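Local coordinates for protein L-talarate/galactarate dehydratase (Salmonella typhimurium, PDB 2PP0) that dehydrates both L-talarate and galactarate to 5-keto-4-deoxy-D-glucarate and epimerises L-talarate to galactarate, using one magnesium ion per subunit, at residues B[106-111]-B[141-146]; B[114-119]-B[130-135]; B[306-311]-B[331-336]. All blocks are in the same frame, centred on the assembly; numbering follows the deposited sequence.

Overall arrangement
Helices of the N-terminal capping domain and helices of the barrel domain meet here in an enolase-superfamily subunit. Contacts 1 and 2 both join helix 108-118 to helix 127-146, at points whose centres lie about 14 Å apart, and contact 2 is nested along the chain inside the loop that contact 1 closes. Contact 3 follows later, pairing the barrel helices 308-320 and 331-339; its centre is about 14 Å from that of contact 1 and about 16 Å from that of contact 2. The domains touch where S309 packs on I108 and D109, and where S133 rests on G306 and G307, so the capping helices sit against the start of a barrel helix and the turn before it.

Contact 1. Residues B[106-111]-B[141-146]; sequences NDIDKI and DMKAKR
K143 reaches from helix 127-146 to the backbone of N106, just ahead of helix 108-118, and thereby ties together two helices of the N-terminal capping domain of the enolase superfamily. Its NZ gives a 2.9 Å hydrogen bond to N106 O, using a lone pair in the carbonyl plane at a C=O...N angle of 133°. The lysine leaves its helix with CG anti to the backbone N (chi1 -180°) and bends at chi3, which carries CE to 4.0 Å from N106 CB and to 4.3 Å from I108 CD1. The N106 amide meets R146 from the opposite direction and lies against one guanidinium face, near the rim, with the two planes 69° apart.

A second shell positions these groups. The carbonyl of N106 opens an inverse gamma turn centred on D107, whose closing bond from I108 N is weak. K143 NZ also bonds to the carbonyls of K153 and L154 of the second subunit, so a buried ammonium group is shared among three carbonyl oxygens and links the helix pair to the dimer interface. R146 is held by a salt bridge to D26 and a cation-pi contact with F73. K145, which also pairs with E74, bridges to D141 one turn back in the helix: NZ lies 2.8 Å from D141 OD2, on the syn side and slightly out of the carboxylate plane.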
loop_
_atom_site.group_PDB
_atom_site.type_symbol
_atom_site.label_atom_id
_atom_site.label_comp_id
_atom_site.label_asym_id
_atom_site.label_seq_id
_atom_site.Cartn_x
_atom_site.Cartn_y
_atom_site.Cartn_z
ATOM N N ASN B 106 -6.498 14.232 -1.024
ATOM C CA ASN B 106 -6.443 12.798 -1.286
ATOM C C ASN B 106 -5.097 12.303 -1.798
ATOM O O ASN B 106 -4.769 11.132 -1.629
ATOM C CB ASN B 106 -7.548 12.405 -2.266
ATOM C CG ASN B 106 -8.916 12.759 -1.738
ATOM O OD1 ASN B 106 -9.556 13.697 -2.214
ATOM N ND2 ASN B 106 -9.357 12.030 -0.719
ATOM N N ASP B 107 -4.325 13.188 -2.418
ATOM C CA ASP B 107 -3.012 12.827 -2.954
ATOM C C ASP B 107 -1.971 12.952 -1.845
ATOM O O ASP B 107 -1.085 13.807 -1.879
ATOM C CB ASP B 107 -2.678 13.730 -4.145
ATOM C CG ASP B 107 -3.653 13.540 -5.303
ATOM O OD1 ASP B 107 -4.388 12.533 -5.274
ATOM O OD2 ASP B 107 -3.680 14.371 -6.243
ATOM N N ILE B 108 -2.100 12.065 -0.867
ATOM C CA ILE B 108 -1.247 12.036 0.307
ATOM C C ILE B 108 0.256 11.931 0.053
ATOM O O ILE B 108 1.027 12.698 0.641
ATOM C CB ILE B 108 -1.705 10.914 1.261
ATOM C CG1 ILE B 108 -3.165 11.171 1.667
ATOM C CG2 ILE B 108 -0.810 10.874 2.502
ATOM C CD1 ILE B 108 -3.737 10.175 2.676
ATOM N N ASP B 109 0.677 10.999 -0.799
ATOM C CA ASP B 109 2.101 10.854 -1.110
ATOM C C ASP B 109 2.580 12.059 -1.893
ATOM O O ASP B 109 3.723 12.484 -1.753
ATOM C CB ASP B 109 2.381 9.615 -1.965
ATOM C CG ASP B 109 2.304 8.333 -1.182
ATOM O OD1 ASP B 109 2.677 8.333 0.010
ATOM O OD2 ASP B 109 1.886 7.313 -1.772
ATOM N N LYS B 110 1.703 12.594 -2.735
ATOM C CA LYS B 110 2.045 13.752 -3.546
ATOM C C LYS B 110 2.337 14.939 -2.631
ATOM O O LYS B 110 3.296 15.684 -2.851
ATOM C CB LYS B 110 0.899 14.078 -4.504
ATOM C CG LYS B 110 1.239 15.114 -5.560
ATOM C CD LYS B 110 0.025 15.396 -6.439
ATOM C CE LYS B 110 0.347 16.400 -7.527
ATOM N NZ LYS B 110 -0.790 16.557 -8.477
ATOM N N ILE B 111 1.518 15.100 -1.595
ATOM C CA ILE B 111 1.694 16.184 -0.630
ATOM C C ILE B 111 2.948 15.935 0.212
ATOM O O ILE B 111 3.717 16.855 0.493
ATOM C CB ILE B 111 0.469 16.293 0.308
ATOM C CG1 ILE B 111 -0.741 16.804 -0.478
ATOM C CG2 ILE B 111 0.764 17.233 1.457
ATOM C CD1 ILE B 111 -2.045 16.750 0.307
ATOM N N ASP B 141 -6.707 10.331 8.327
ATOM C CA ASP B 141 -7.895 10.426 9.179
ATOM C C ASP B 141 -9.033 10.996 8.330
ATOM O O ASP B 141 -10.155 10.490 8.355
ATOM C CB ASP B 141 -7.604 11.353 10.374
ATOM C CG ASP B 141 -8.813 11.568 11.279
ATOM O OD1 ASP B 141 -9.323 10.589 11.877
ATOM O OD2 ASP B 141 -9.250 12.733 11.398
ATOM N N MET B 142 -8.719 12.037 7.562
ATOM C CA MET B 142 -9.694 12.690 6.696
ATOM C C MET B 142 -10.199 11.752 5.601
ATOM O O MET B 142 -11.409 11.651 5.373
ATOM C CB MET B 142 -9.089 13.948 6.048
ATOM C CG MET B 142 -10.037 14.674 5.082
ATOM S SD MET B 142 -9.337 16.091 4.183
ATOM C CE MET B 142 -9.387 17.283 5.499
ATOM N N LYS B 143 -9.283 11.064 4.925
ATOM C CA LYS B 143 -9.690 10.159 3.853
ATOM C C LYS B 143 -10.612 9.050 4.345
ATOM O O LYS B 143 -11.570 8.686 3.657
ATOM C CB LYS B 143 -8.471 9.549 3.147
ATOM C CG LYS B 143 -8.872 8.603 2.026
ATOM C CD LYS B 143 -7.703 8.176 1.157
ATOM C CE LYS B 143 -7.226 9.303 0.262
ATOM N NZ LYS B 143 -6.227 8.798 -0.724
ATOM N N ALA B 144 -10.331 8.513 5.529
ATOM C CA ALA B 144 -11.154 7.455 6.102
ATOM C C ALA B 144 -12.548 8.005 6.389
ATOM O O ALA B 144 -13.557 7.379 6.049
ATOM C CB ALA B 144 -10.527 6.925 7.392
ATOM N N LYS B 145 -12.597 9.179 7.017
ATOM C CA LYS B 145 -13.866 9.822 7.334
ATOM C C LYS B 145 -14.648 10.108 6.057
ATOM O O LYS B 145 -15.871 9.999 6.035
ATOM C CB LYS B 145 -13.624 11.126 8.105
ATOM C CG LYS B 145 -13.130 10.904 9.520
ATOM C CD LYS B 145 -12.749 12.211 10.208
ATOM C CE LYS B 145 -12.383 11.970 11.670
ATOM N NZ LYS B 145 -11.807 13.197 12.312
ATOM N N ARG B 146 -13.942 10.477 4.994
ATOM C CA ARG B 146 -14.583 10.755 3.717
ATOM C C ARG B 146 -15.263 9.481 3.194
ATOM O O ARG B 146 -16.268 9.547 2.495
ATOM C CB ARG B 146 -13.548 11.248 2.706
ATOM C CG ARG B 146 -14.097 11.535 1.319
ATOM C CD ARG B 146 -12.968 11.806 0.335
ATOM N NE ARG B 146 -12.181 12.971 0.729
ATOM C CZ ARG B 146 -12.486 14.227 0.408
ATOM N NH1 ARG B 146 -13.564 14.487 -0.325
ATOM N NH2 ARG B 146 -11.720 15.228 0.830
#

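Contact 2. Residues B[114-119]-B[130-135]; sequences KLLWAG and QAISPI
No flat group has a face or edge in this contact: L115 meets I132 and I135, and L116 meets I132, through aliphatic branches alone, so packing is decided by where methyl groups fall. The example is a pair of consecutive helices in the capping domain, 108-118 and 127-146, running roughly antiparallel. The short segments make an angle of 148° and their axes come no closer than 11.0 Å, a wide spacing that is filled by branched side chains from both sides.

I132 is the central residue. Its CG1 branch stands beside the backbone N (chi1 -67°) and continues fully extended, so that CD1 projects between the two leucines. This methyl lies 3.8 Å from L115 CB and equally 3.8 Å from L116 CD2. The other branch of the isoleucine takes a second contact, with I132 CG2 at 3.9 Å from L115 CD1. L115 and I132 thus lie alongside one another, pointing opposite ways and touching at two points along their length, whereas L116 meets I132 at about a right angle. One turn further on, I135 CG2 approaches the same leucine methyl, L115 CD1, at 4.2 Å.

Other parts of the capping domain border the pair. I132 also rests on I96 of helix 86-96, and I135 on A65 and I67 of strand 57-69, which places the helix pair against the antiparallel sheet. Polar bonds lie off to the side, as where S133 OG bonds to P303 O in the barrel domain.

Across the contact there is neither hydrogen bond nor charge pair, and the fit therefore depends on van der Waals contact and the burial of hydrocarbon, with nothing directional to set its register.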
loop_
_atom_site.group_PDB
_atom_site.type_symbol
_atom_site.label_atom_id
_atom_site.label_comp_id
_atom_site.label_asym_id
_atom_site.label_seq_id
_atom_site.Cartn_x
_atom_site.Cartn_y
_atom_site.Cartn_z
ATOM N N LYS B 114 5.888 17.001 -1.636
ATOM C CA LYS B 114 5.980 18.459 -1.704
ATOM C C LYS B 114 6.539 19.005 -0.398
ATOM O O LYS B 114 7.307 19.965 -0.399
ATOM C CB LYS B 114 4.605 19.084 -1.954
ATOM C CG LYS B 114 4.616 20.606 -1.927
ATOM C CD LYS B 114 3.227 21.187 -2.160
ATOM C CE LYS B 114 3.266 22.713 -2.230
ATOM N NZ LYS B 114 1.893 23.278 -2.397
ATOM N N LEU B 115 6.144 18.396 0.716
ATOM C CA LEU B 115 6.613 18.825 2.025
ATOM C C LEU B 115 8.096 18.497 2.204
ATOM O O LEU B 115 8.822 19.231 2.874
ATOM C CB LEU B 115 5.795 18.158 3.131
ATOM C CG LEU B 115 4.314 18.553 3.177
ATOM C CD1 LEU B 115 3.620 17.809 4.304
ATOM C CD2 LEU B 115 4.199 20.065 3.375
ATOM N N LEU B 116 8.535 17.391 1.612
ATOM C CA LEU B 116 9.940 16.996 1.687
ATOM C C LEU B 116 10.779 17.983 0.882
ATOM O O LEU B 116 11.857 18.389 1.323
ATOM C CB LEU B 116 10.138 15.575 1.141
ATOM C CG LEU B 116 9.664 14.440 2.056
ATOM C CD1 LEU B 116 9.803 13.095 1.348
ATOM C CD2 LEU B 116 10.480 14.446 3.338
ATOM N N TRP B 117 10.291 18.371 -0.296
ATOM C CA TRP B 117 11.022 19.325 -1.122
ATOM C C TRP B 117 11.058 20.692 -0.466
ATOM O O TRP B 117 12.037 21.421 -0.610
ATOM C CB TRP B 117 10.399 19.462 -2.516
ATOM C CG TRP B 117 10.795 18.369 -3.455
ATOM C CD1 TRP B 117 9.980 17.417 -3.998
ATOM C CD2 TRP B 117 12.116 18.091 -3.940
ATOM N NE1 TRP B 117 10.711 16.560 -4.789
ATOM C CE2 TRP B 117 12.025 16.950 -4.770
ATOM C CE3 TRP B 117 13.368 18.695 -3.752
ATOM C CZ2 TRP B 117 13.143 16.398 -5.414
ATOM C CZ3 TRP B 117 14.480 18.146 -4.391
ATOM C CH2 TRP B 117 14.358 17.007 -5.212
ATOM N N ALA B 118 9.986 21.040 0.242
ATOM C CA ALA B 118 9.905 22.331 0.919
ATOM C C ALA B 118 10.952 22.409 2.021
ATOM O O ALA B 118 11.362 23.493 2.425
ATOM C CB ALA B 118 8.506 22.539 1.508
ATOM N N GLY B 119 11.368 21.248 2.517
ATOM C CA GLY B 119 12.383 21.209 3.551
ATOM C C GLY B 119 13.480 20.250 3.135
ATOM O O GLY B 119 13.999 19.498 3.951
ATOM N N GLN B 130 9.120 13.765 11.209
ATOM C CA GLN B 130 8.256 13.664 12.372
ATOM C C GLN B 130 7.385 14.921 12.464
ATOM O O GLN B 130 6.407 14.956 13.208
ATOM C CB GLN B 130 9.086 13.483 13.643
ATOM C CG GLN B 130 9.611 12.066 13.818
ATOM C CD GLN B 130 10.443 11.916 15.075
ATOM O OE1 GLN B 130 10.309 12.700 16.014
ATOM N NE2 GLN B 130 11.297 10.895 15.106
ATOM N N ALA B 131 7.755 15.943 11.695
ATOM C CA ALA B 131 7.001 17.191 11.640
ATOM C C ALA B 131 5.927 17.022 10.560
ATOM O O ALA B 131 4.914 17.723 10.561
ATOM C CB ALA B 131 7.916 18.353 11.287
ATOM N N ILE B 132 6.170 16.098 9.632
ATOM C CA ILE B 132 5.207 15.803 8.569
ATOM C C ILE B 132 4.172 14.819 9.133
ATOM O O ILE B 132 2.995 14.857 8.768
ATOM C CB ILE B 132 5.916 15.177 7.324
ATOM C CG1 ILE B 132 6.840 16.213 6.677
ATOM C CG2 ILE B 132 4.886 14.694 6.299
ATOM C CD1 ILE B 132 7.596 15.697 5.462
ATOM N N SER B 133 4.618 13.957 10.043
ATOM C CA SER B 133 3.760 12.950 10.675
ATOM C C SER B 133 2.344 13.400 11.068
ATOM O O SER B 133 1.358 12.756 10.692
ATOM C CB SER B 133 4.449 12.369 11.910
ATOM O OG SER B 133 5.478 11.470 11.542
ATOM N N PRO B 134 2.223 14.494 11.841
ATOM C CA PRO B 134 0.885 14.961 12.243
ATOM C C PRO B 134 0.003 15.228 11.027
ATOM O O PRO B 134 -1.180 14.879 11.000
ATOM C CB PRO B 134 1.177 16.253 13.009
ATOM C CG PRO B 134 2.596 16.057 13.510
ATOM C CD PRO B 134 3.273 15.404 12.340
ATOM N N ILE B 135 0.595 15.862 10.023
ATOM C CA ILE B 135 -0.106 16.202 8.796
ATOM C C ILE B 135 -0.500 14.956 7.999
ATOM O O ILE B 135 -1.662 14.813 7.592
ATOM C CB ILE B 135 0.764 17.144 7.940
ATOM C CG1 ILE B 135 0.926 18.481 8.675
ATOM C CG2 ILE B 135 0.136 17.358 6.574
ATOM C CD1 ILE B 135 2.007 19.391 8.102
#

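Contact 3. Residues B[306-311]-B[331-336]; sequences GGISPF and MEVHLH
V333 and H334, in the first turn of helix 331-339, face I308 and F311 of helix 308-320. These are neighbouring outer helices of the modified TIM barrel of the enolase superfamily, and the short strand 324-325 lies between them in sequence.

At V333 the contact is purely aliphatic. Its CG1 methyl lies 4.3 Å from I308 CG1, a light touch, the nearest alpha carbons, those of I308 and V333, being 8.5 Å apart. I308 has more neighbours behind it: it also packs on D136, I137 and W140 of helix 127-146, so the same side chain serves the seam between barrel and capping domain.

H334 follows and meets F311. The phenylalanine extends toward the other helix with CG anti to the backbone N (chi1 -174°), while the imidazole swings round from beside its own backbone N. Their planes are nearly parallel, 28° apart, and the rings form an offset pair with little overlap, their centroids 5.2 Å apart. A302 touches both rings, and P303, P327 and L347 also border the histidine. The pair lies close to the catalytic centre: measured between nearest atoms, the side chain of H334 is about 4 Å from that of D301, thought to raise the basicity of the active-site histidine, and about 6 Å from that of H328, the proton donor/acceptor itself.

Beyond the rings, H336 turns elsewhere, its imidazole bonded to A152 and L376. On the facing segment, the G306 Schellman motif ends one helix and G307 sits at the N-cap position of the next, whose first turn brings F311 N to 3.3 Å from G307 O.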
loop_
_atom_site.group_PDB
_atom_site.type_symbol
_atom_site.label_atom_id
_atom_site.label_comp_id
_atom_site.label_asym_id
_atom_site.label_seq_id
_atom_site.Cartn_x
_atom_site.Cartn_y
_atom_site.Cartn_z
ATOM N N GLY B 306 7.624 9.147 10.370
ATOM C CA GLY B 306 7.125 10.068 9.370
ATOM C C GLY B 306 5.634 9.975 9.072
ATOM O O GLY B 306 5.161 10.645 8.160
ATOM N N GLY B 307 4.903 9.146 9.819
ATOM C CA GLY B 307 3.463 9.033 9.618
ATOM C C GLY B 307 2.945 7.667 9.192
ATOM O O GLY B 307 3.668 6.673 9.197
ATOM N N ILE B 308 1.675 7.617 8.809
ATOM C CA ILE B 308 1.067 6.364 8.367
ATOM C C ILE B 308 1.635 5.907 7.021
ATOM O O ILE B 308 1.893 4.723 6.821
ATOM C CB ILE B 308 -0.483 6.515 8.268
ATOM C CG1 ILE B 308 -1.077 6.613 9.679
ATOM C CG2 ILE B 308 -1.092 5.341 7.503
ATOM C CD1 ILE B 308 -2.529 7.074 9.714
ATOM N N SER B 309 1.850 6.842 6.103
ATOM C CA SER B 309 2.373 6.489 4.783
ATOM C C SER B 309 3.665 5.658 4.847
ATOM O O SER B 309 3.742 4.583 4.245
ATOM C CB SER B 309 2.578 7.755 3.953
ATOM O OG SER B 309 1.347 8.459 3.835
ATOM N N PRO B 310 4.699 6.144 5.559
ATOM C CA PRO B 310 5.923 5.336 5.620
ATOM C C PRO B 310 5.740 4.085 6.495
ATOM O O PRO B 310 6.389 3.065 6.269
ATOM C CB PRO B 310 6.965 6.313 6.187
ATOM C CG PRO B 310 6.131 7.298 6.979
ATOM C CD PRO B 310 4.942 7.507 6.072
ATOM N N PHE B 311 4.854 4.166 7.485
ATOM C CA PHE B 311 4.598 3.024 8.360
ATOM C C PHE B 311 4.018 1.878 7.520
ATOM O O PHE B 311 4.319 0.701 7.755
ATOM C CB PHE B 311 3.617 3.422 9.477
ATOM C CG PHE B 311 3.395 2.351 10.516
ATOM C CD1 PHE B 311 3.906 2.493 11.803
ATOM C CD2 PHE B 311 2.661 1.202 10.212
ATOM C CE1 PHE B 311 3.687 1.509 12.774
ATOM C CE2 PHE B 311 2.438 0.214 11.173
ATOM C CZ PHE B 311 2.949 0.364 12.455
ATOM N N MET B 331 -1.210 3.899 20.645
ATOM C CA MET B 331 -2.215 2.894 20.305
ATOM C C MET B 331 -3.410 3.505 19.574
ATOM O O MET B 331 -4.104 2.818 18.819
ATOM C CB MET B 331 -2.682 2.134 21.565
ATOM C CG MET B 331 -3.199 3.000 22.710
ATOM S SD MET B 331 -3.677 2.031 24.176
ATOM C CE MET B 331 -4.754 3.217 24.984
ATOM N N GLU B 332 -3.628 4.801 19.780
ATOM C CA GLU B 332 -4.734 5.505 19.139
ATOM C C GLU B 332 -4.582 5.457 17.621
ATOM O O GLU B 332 -5.566 5.519 16.879
ATOM C CB GLU B 332 -4.788 6.962 19.615
ATOM C CG GLU B 332 -5.141 7.151 21.104
ATOM C CD GLU B 332 -4.052 6.683 22.066
ATOM O OE1 GLU B 332 -2.883 6.528 21.643
ATOM O OE2 GLU B 332 -4.361 6.484 23.262
ATOM N N VAL B 333 -3.338 5.346 17.163
ATOM C CA VAL B 333 -3.059 5.262 15.736
ATOM C C VAL B 333 -2.687 3.834 15.342
ATOM O O VAL B 333 -3.173 3.309 14.337
ATOM C CB VAL B 333 -1.893 6.190 15.331
ATOM C CG1 VAL B 333 -1.565 5.992 13.864
ATOM C CG2 VAL B 333 -2.261 7.651 15.610
ATOM N N HIS B 334 -1.832 3.202 16.136
ATOM C CA HIS B 334 -1.386 1.852 15.823
ATOM C C HIS B 334 -2.450 0.756 15.892
ATOM O O HIS B 334 -2.246 -0.331 15.350
ATOM C CB HIS B 334 -0.188 1.476 16.699
ATOM C CG HIS B 334 0.991 2.385 16.524
ATOM N ND1 HIS B 334 1.455 2.770 15.285
ATOM C CD2 HIS B 334 1.805 2.978 17.429
ATOM C CE1 HIS B 334 2.503 3.561 15.434
ATOM N NE2 HIS B 334 2.735 3.703 16.725
ATOM N N LEU B 335 -3.575 1.018 16.553
ATOM C CA LEU B 335 -4.631 0.007 16.618
ATOM C C LEU B 335 -5.115 -0.263 15.198
ATOM O O LEU B 335 -5.302 -1.411 14.801
ATOM C CB LEU B 335 -5.812 0.481 17.470
ATOM C CG LEU B 335 -7.064 -0.417 17.446
ATOM C CD1 LEU B 335 -6.762 -1.764 18.068
ATOM C CD2 LEU B 335 -8.197 0.256 18.202
ATOM N N HIS B 336 -5.298 0.808 14.433
ATOM C CA HIS B 336 -5.769 0.718 13.055
ATOM C C HIS B 336 -4.742 0.075 12.136
ATOM O O HIS B 336 -5.090 -0.736 11.279
ATOM C CB HIS B 336 -6.106 2.115 12.528
ATOM C CG HIS B 336 -7.200 2.797 13.286
ATOM N ND1 HIS B 336 -8.532 2.500 13.098
ATOM C CD2 HIS B 336 -7.156 3.729 14.269
ATOM C CE1 HIS B 336 -9.263 3.216 13.934
ATOM N NE2 HIS B 336 -8.452 3.971 14.655
#